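PDB 4XGN: 3-hydroxyacyl-CoA dehydrogenase from Burkholderia thailandensis, which probably catalyses the NAD-dependent oxidation of 3-hydroxyacyl-CoA to 3-oxoacyl-CoA as a member of the short-chain dehydrogenase/reductase family. Local coordinates for residues T84-L88 with M134-A140; D13-L17 with A79-L85. All blocks are in the same frame, centred on the assembly; numbering follows the deposited sequence.

Interaction 1: T84-L88 with M134-A140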
loop_
_atom_site.group_PDB
_atom_site.type_symbol
_atom_site.label_atom_id
_atom_site.label_comp_id
_atom_site.label_asym_id
_atom_site.label_seq_id
_atom_site.Cartn_x
_atom_site.Cartn_y
_atom_site.Cartn_z
ATOM N N THR A 84 34.295 10.162 8.765
ATOM C CA THR A 84 33.449 10.349 7.589
ATOM C C THR A 84 32.051 9.830 7.918
ATOM O O THR A 84 31.860 8.651 8.201
ATOM C CB THR A 84 34.022 9.635 6.351
ATOM O OG1 THR A 84 35.322 10.170 6.122
ATOM C CG2 THR A 84 33.140 9.886 5.112
ATOM N N LEU A 85 31.088 10.742 7.904
ATOM C CA LEU A 85 29.711 10.411 8.296
ATOM C C LEU A 85 29.103 9.650 7.125
ATOM O O LEU A 85 28.927 10.246 6.072
ATOM C CB LEU A 85 28.939 11.673 8.569
ATOM C CG LEU A 85 27.411 11.542 8.786
ATOM C CD1 LEU A 85 27.082 10.607 9.958
ATOM C CD2 LEU A 85 26.748 12.910 8.930
ATOM N N ARG A 86 28.845 8.347 7.285
ATOM C CA ARG A 86 28.240 7.534 6.208
ATOM C C ARG A 86 26.815 7.124 6.479
ATOM O O ARG A 86 26.145 6.667 5.534
ATOM C CB ARG A 86 29.041 6.252 5.930
ATOM C CG ARG A 86 30.370 6.487 5.285
ATOM C CD ARG A 86 30.244 7.122 3.899
ATOM N NE ARG A 86 31.563 7.052 3.236
ATOM C CZ ARG A 86 31.933 7.773 2.185
ATOM N NH1 ARG A 86 31.130 8.663 1.604
ATOM N NH2 ARG A 86 33.166 7.599 1.727
ATOM N N GLY A 87 26.333 7.260 7.726
ATOM C CA GLY A 87 24.958 6.870 8.018
ATOM C C GLY A 87 24.320 7.651 9.111
ATOM O O GLY A 87 24.996 8.054 10.077
ATOM N N LEU A 88 23.011 7.874 8.940
ATOM C CA LEU A 88 22.140 8.448 9.961
ATOM C C LEU A 88 21.019 7.433 10.224
ATOM O O LEU A 88 20.446 6.865 9.264
ATOM C CB LEU A 88 21.511 9.762 9.501
ATOM C CG LEU A 88 20.337 10.317 10.317
ATOM C CD1 LEU A 88 20.859 10.769 11.662
ATOM C CD2 LEU A 88 19.672 11.490 9.621
ATOM N N MET A 134 26.568 14.841 4.327
ATOM C CA MET A 134 26.948 13.687 3.491
ATOM C C MET A 134 27.161 14.069 2.037
ATOM O O MET A 134 28.021 13.509 1.391
ATOM C CB MET A 134 25.921 12.583 3.556
ATOM C CG MET A 134 25.729 11.890 4.889
ATOM S SD MET A 134 24.145 10.948 4.763
ATOM C CE MET A 134 24.315 10.046 6.303
ATOM N N ALA A 135 26.396 15.036 1.528
ATOM C CA ALA A 135 26.503 15.478 0.133
ATOM C C ALA A 135 27.925 16.006 -0.194
ATOM O O ALA A 135 28.339 16.006 -1.351
ATOM C CB ALA A 135 25.481 16.560 -0.142
ATOM N N ALA A 136 28.646 16.431 0.836
ATOM C CA ALA A 136 30.001 16.902 0.695
ATOM C C ALA A 136 31.048 15.800 0.742
ATOM O O ALA A 136 32.243 16.071 0.481
ATOM C CB ALA A 136 30.279 17.967 1.757
ATOM N N ASN A 137 30.662 14.560 1.058
ATOM C CA ASN A 137 31.611 13.477 1.113
ATOM C C ASN A 137 31.995 13.098 -0.306
ATOM O O ASN A 137 31.244 13.329 -1.262
ATOM C CB ASN A 137 31.026 12.199 1.737
ATOM C CG ASN A 137 30.752 12.310 3.231
ATOM O OD1 ASN A 137 31.386 13.086 3.943
ATOM N ND2 ASN A 137 29.796 11.510 3.713
ATOM N N GLU A 138 33.163 12.498 -0.426
ATOM C CA GLU A 138 33.495 11.728 -1.607
ATOM C C GLU A 138 32.702 10.417 -1.606
ATOM O O GLU A 138 32.508 9.836 -0.548
ATOM C CB GLU A 138 34.991 11.460 -1.640
ATOM C CG GLU A 138 35.800 12.743 -1.785
ATOM C CD GLU A 138 35.501 13.490 -3.084
ATOM O OE1 GLU A 138 35.436 12.847 -4.173
ATOM O OE2 GLU A 138 35.349 14.731 -3.008
ATOM N N PRO A 139 32.218 9.964 -2.780
ATOM C CA PRO A 139 31.545 8.669 -2.778
ATOM C C PRO A 139 32.411 7.503 -2.283
ATOM O O PRO A 139 33.618 7.456 -2.556
ATOM C CB PRO A 139 31.163 8.473 -4.260
ATOM C CG PRO A 139 31.066 9.844 -4.818
ATOM C CD PRO A 139 32.138 10.613 -4.106
ATOM N N ALA A 140 31.800 6.584 -1.544
ATOM C CA ALA A 140 32.379 5.277 -1.275
ATOM C C ALA A 140 32.579 4.479 -2.596
ATOM O O ALA A 140 32.068 4.870 -3.636
ATOM C CB ALA A 140 31.466 4.497 -0.338
HETATM O O HOH W 1 31.608 13.403 6.635
HETATM O O HOH W 2 35.569 7.510 -0.350
#
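Two torsions of Arg86 bring its guanidinium to segment 134-140: CG is anti to the carbonyl carbon, and the chain is bent once, about CB-CG (chi2 -63°). The side chain starts out away from 134-140, and the bend returns its guanidinium to Glu138. Arg86 NH1 donates to Glu138 O at 2.8 Å, and Arg86 NH2 reaches the same oxygen in a longer bond. The carbonyl oxygen lies in the guanidinium plane, so the grip is end-on, two N-H groups converging on one carbonyl oxygen, the NH1 bond being the straighter at 162°. The faces of the guanidinium are covered as well, by Thr84 CG2 over the centre of one and by Ala140 CB toward the rim of the other. Strand 85-90 is a central strand of the parallel Rossmann-type sheet, and helix 109-135 packs on it before the chain runs on to Asn137. Asn137 donates from ND2 to Leu85 O at 2.8 Å, a bent bond (137°), while its OD1 accepts a hydrogen bond from a water that in turn accepts from Leu85 N. Both ends of the amide are thereby linked to the backbone of one strand residue, one directly and one through the water, which would hold the amide in this orientation. Arg145 O is a further acceptor for both Asn137 ND2 and Arg86 NH1. Deeper in, the extended Met134 lays CE 3.7 Å from Gly87 CA and 4.2 Å from Leu85 CG.

Interaction 2: D13-L17 with A79-L85; sequences DNVFL and ATKLGTL
Val15 fills the apolar centre, its two methyls dividing the work between the helix and the turn that follows it. Val15 CG1, anti to the backbone N (chi1 177°), meets Ala79 CB at 3.7 Å, whereas Val15 CG2 lies against Leu82 CG at 4.0 Å and Gly83 CA at 3.6 Å. The segments belong to the Rossmann fold: helix 69-82 covers one face of the parallel sheet, and the chain then turns at Gly83, whose phi is positive, to enter strand 85-90 beside strand 15-19. Further along the strand, Leu17 CB extends the apolar patch to Leu85 CD1, 4.0 Å away. Val15 and Leu85 form a parallel bridge with both side chains on the same face of the sheet, the one facing the helix. The bridge is marked by Val15 N donating to Thr84 O at 2.8 Å, nearly straight at 161°, and by a CA-H...O contact from Leu85 CA to Val15 O. At the polar edge, the Asn14 and Thr84 side chains run alongside each other, Asn14 OD1 3.8 Å from Thr84 CB, while Asn14 ND2 bonds to Glu10 O. One water bridges the backbones, donating to Asp13 O at 2.7 Å and accepting from Thr84 N at 2.8 Å.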
loop_
_atom_site.group_PDB
_atom_site.type_symbol
_atom_site.label_atom_id
_atom_site.label_comp_id
_atom_site.label_asym_id
_atom_site.label_seq_id
_atom_site.Cartn_x
_atom_site.Cartn_y
_atom_site.Cartn_z
ATOM N N ASP A 13 35.347 1.761 10.608
ATOM C CA ASP A 13 36.024 3.054 10.654
ATOM C C ASP A 13 35.253 4.240 10.100
ATOM O O ASP A 13 35.776 5.352 10.132
ATOM C CB ASP A 13 37.433 2.979 9.995
ATOM C CG ASP A 13 38.357 1.970 10.672
ATOM O OD1 ASP A 13 38.426 1.955 11.944
ATOM O OD2 ASP A 13 39.031 1.230 9.918
ATOM N N ASN A 14 33.991 4.059 9.691
ATOM C CA ASN A 14 33.158 5.172 9.263
ATOM C C ASN A 14 32.250 5.550 10.412
ATOM O O ASN A 14 32.113 4.784 11.389
ATOM C CB ASN A 14 32.326 4.818 8.016
ATOM C CG ASN A 14 33.172 4.840 6.750
ATOM O OD1 ASN A 14 33.942 5.791 6.527
ATOM N ND2 ASN A 14 33.088 3.787 5.965
ATOM N N VAL A 15 31.626 6.717 10.279
ATOM C CA VAL A 15 30.821 7.275 11.355
ATOM C C VAL A 15 29.323 7.171 11.113
ATOM O O VAL A 15 28.852 7.436 10.007
ATOM C CB VAL A 15 31.219 8.742 11.647
ATOM C CG1 VAL A 15 30.342 9.383 12.737
ATOM C CG2 VAL A 15 32.675 8.788 12.074
ATOM N N PHE A 16 28.603 6.822 12.186
ATOM C CA PHE A 16 27.125 6.662 12.160
ATOM C C PHE A 16 26.520 7.449 13.277
ATOM O O PHE A 16 26.883 7.264 14.447
ATOM C CB PHE A 16 26.744 5.191 12.294
ATOM C CG PHE A 16 27.306 4.393 11.205
ATOM C CD1 PHE A 16 28.617 3.949 11.285
ATOM C CD2 PHE A 16 26.612 4.249 9.991
ATOM C CE1 PHE A 16 29.206 3.287 10.231
ATOM C CE2 PHE A 16 27.212 3.577 8.932
ATOM C CZ PHE A 16 28.502 3.097 9.067
ATOM N N LEU A 17 25.601 8.336 12.888
ATOM C CA LEU A 17 24.889 9.240 13.803
ATOM C C LEU A 17 23.556 8.588 14.076
ATOM O O LEU A 17 22.832 8.250 13.116
ATOM C CB LEU A 17 24.726 10.623 13.186
ATOM C CG LEU A 17 23.834 11.615 13.972
ATOM C CD1 LEU A 17 24.344 11.860 15.379
ATOM C CD2 LEU A 17 23.782 12.924 13.196
ATOM N N ALA A 79 29.716 14.318 14.452
ATOM C CA ALA A 79 29.970 13.177 13.570
ATOM C C ALA A 79 31.048 13.477 12.530
ATOM O O ALA A 79 31.983 12.672 12.374
ATOM C CB ALA A 79 28.689 12.717 12.890
ATOM N N THR A 80 30.988 14.638 11.877
ATOM C CA THR A 80 31.996 14.935 10.836
ATOM C C THR A 80 33.394 15.219 11.426
ATOM O O THR A 80 34.399 14.930 10.793
ATOM C CB THR A 80 31.540 16.037 9.877
ATOM O OG1 THR A 80 31.404 17.248 10.588
ATOM C CG2 THR A 80 30.190 15.686 9.248
ATOM N N LYS A 81 33.457 15.721 12.656
ATOM C CA LYS A 81 34.730 15.824 13.400
ATOM C C LYS A 81 35.296 14.444 13.701
ATOM O O LYS A 81 36.507 14.235 13.607
ATOM C CB LYS A 81 34.516 16.570 14.725
ATOM C CG LYS A 81 35.818 16.876 15.455
ATOM C CD LYS A 81 35.591 17.509 16.814
ATOM C CE LYS A 81 36.926 17.529 17.543
ATOM N NZ LYS A 81 36.718 18.018 18.931
ATOM N N LEU A 82 34.421 13.501 14.060
ATOM C CA LEU A 82 34.842 12.130 14.400
ATOM C C LEU A 82 35.415 11.333 13.222
ATOM O O LEU A 82 36.352 10.545 13.418
ATOM C CB LEU A 82 33.712 11.368 15.113
ATOM C CG LEU A 82 33.982 10.002 15.708
ATOM C CD1 LEU A 82 35.028 10.067 16.798
ATOM C CD2 LEU A 82 32.731 9.406 16.281
ATOM N N GLY A 83 34.924 11.585 12.022
ATOM C CA GLY A 83 35.322 10.848 10.843
ATOM C C GLY A 83 34.357 11.085 9.703
ATOM O O GLY A 83 33.667 12.111 9.683
ATOM N N THR A 84 34.295 10.162 8.765
ATOM C CA THR A 84 33.449 10.349 7.589
ATOM C C THR A 84 32.051 9.830 7.918
ATOM O O THR A 84 31.860 8.651 8.201
ATOM C CB THR A 84 34.022 9.635 6.351
ATOM O OG1 THR A 84 35.322 10.170 6.122
ATOM C CG2 THR A 84 33.140 9.886 5.112
ATOM N N LEU A 85 31.088 10.742 7.904
ATOM C CA LEU A 85 29.711 10.411 8.296
ATOM C C LEU A 85 29.103 9.650 7.125
ATOM O O LEU A 85 28.927 10.246 6.072
ATOM C CB LEU A 85 28.939 11.673 8.569
ATOM C CG LEU A 85 27.411 11.542 8.786
ATOM C CD1 LEU A 85 27.082 10.607 9.958
ATOM C CD2 LEU A 85 26.748 12.910 8.930
HETATM O O HOH W 3 35.871 7.849 9.156
#

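How the interactions relate
Interactions 1 and 2 share Thr84 and Leu85, and their centres lie 8 Å apart. Strand 85-90 belongs to both: in interaction 2 Leu85 pairs with Val15 of strand 15-19, and in interaction 1 the strand receives helix 109-135 and the loop beyond. The pairing continues between them, with probable hydrogen bonds from Arg86 N to Val15 O and from Leu17 N to Gly87 O, both 2.9 Å, while Arg86 CG packs on Asn14 CG at 3.6 Å. Neither contact reaches the bound NAD: the side chains of Leu88 and Leu17 stand about 11 Å and 10 Å from it. Together they join neighbouring strands and two helices of the dinucleotide-binding domain.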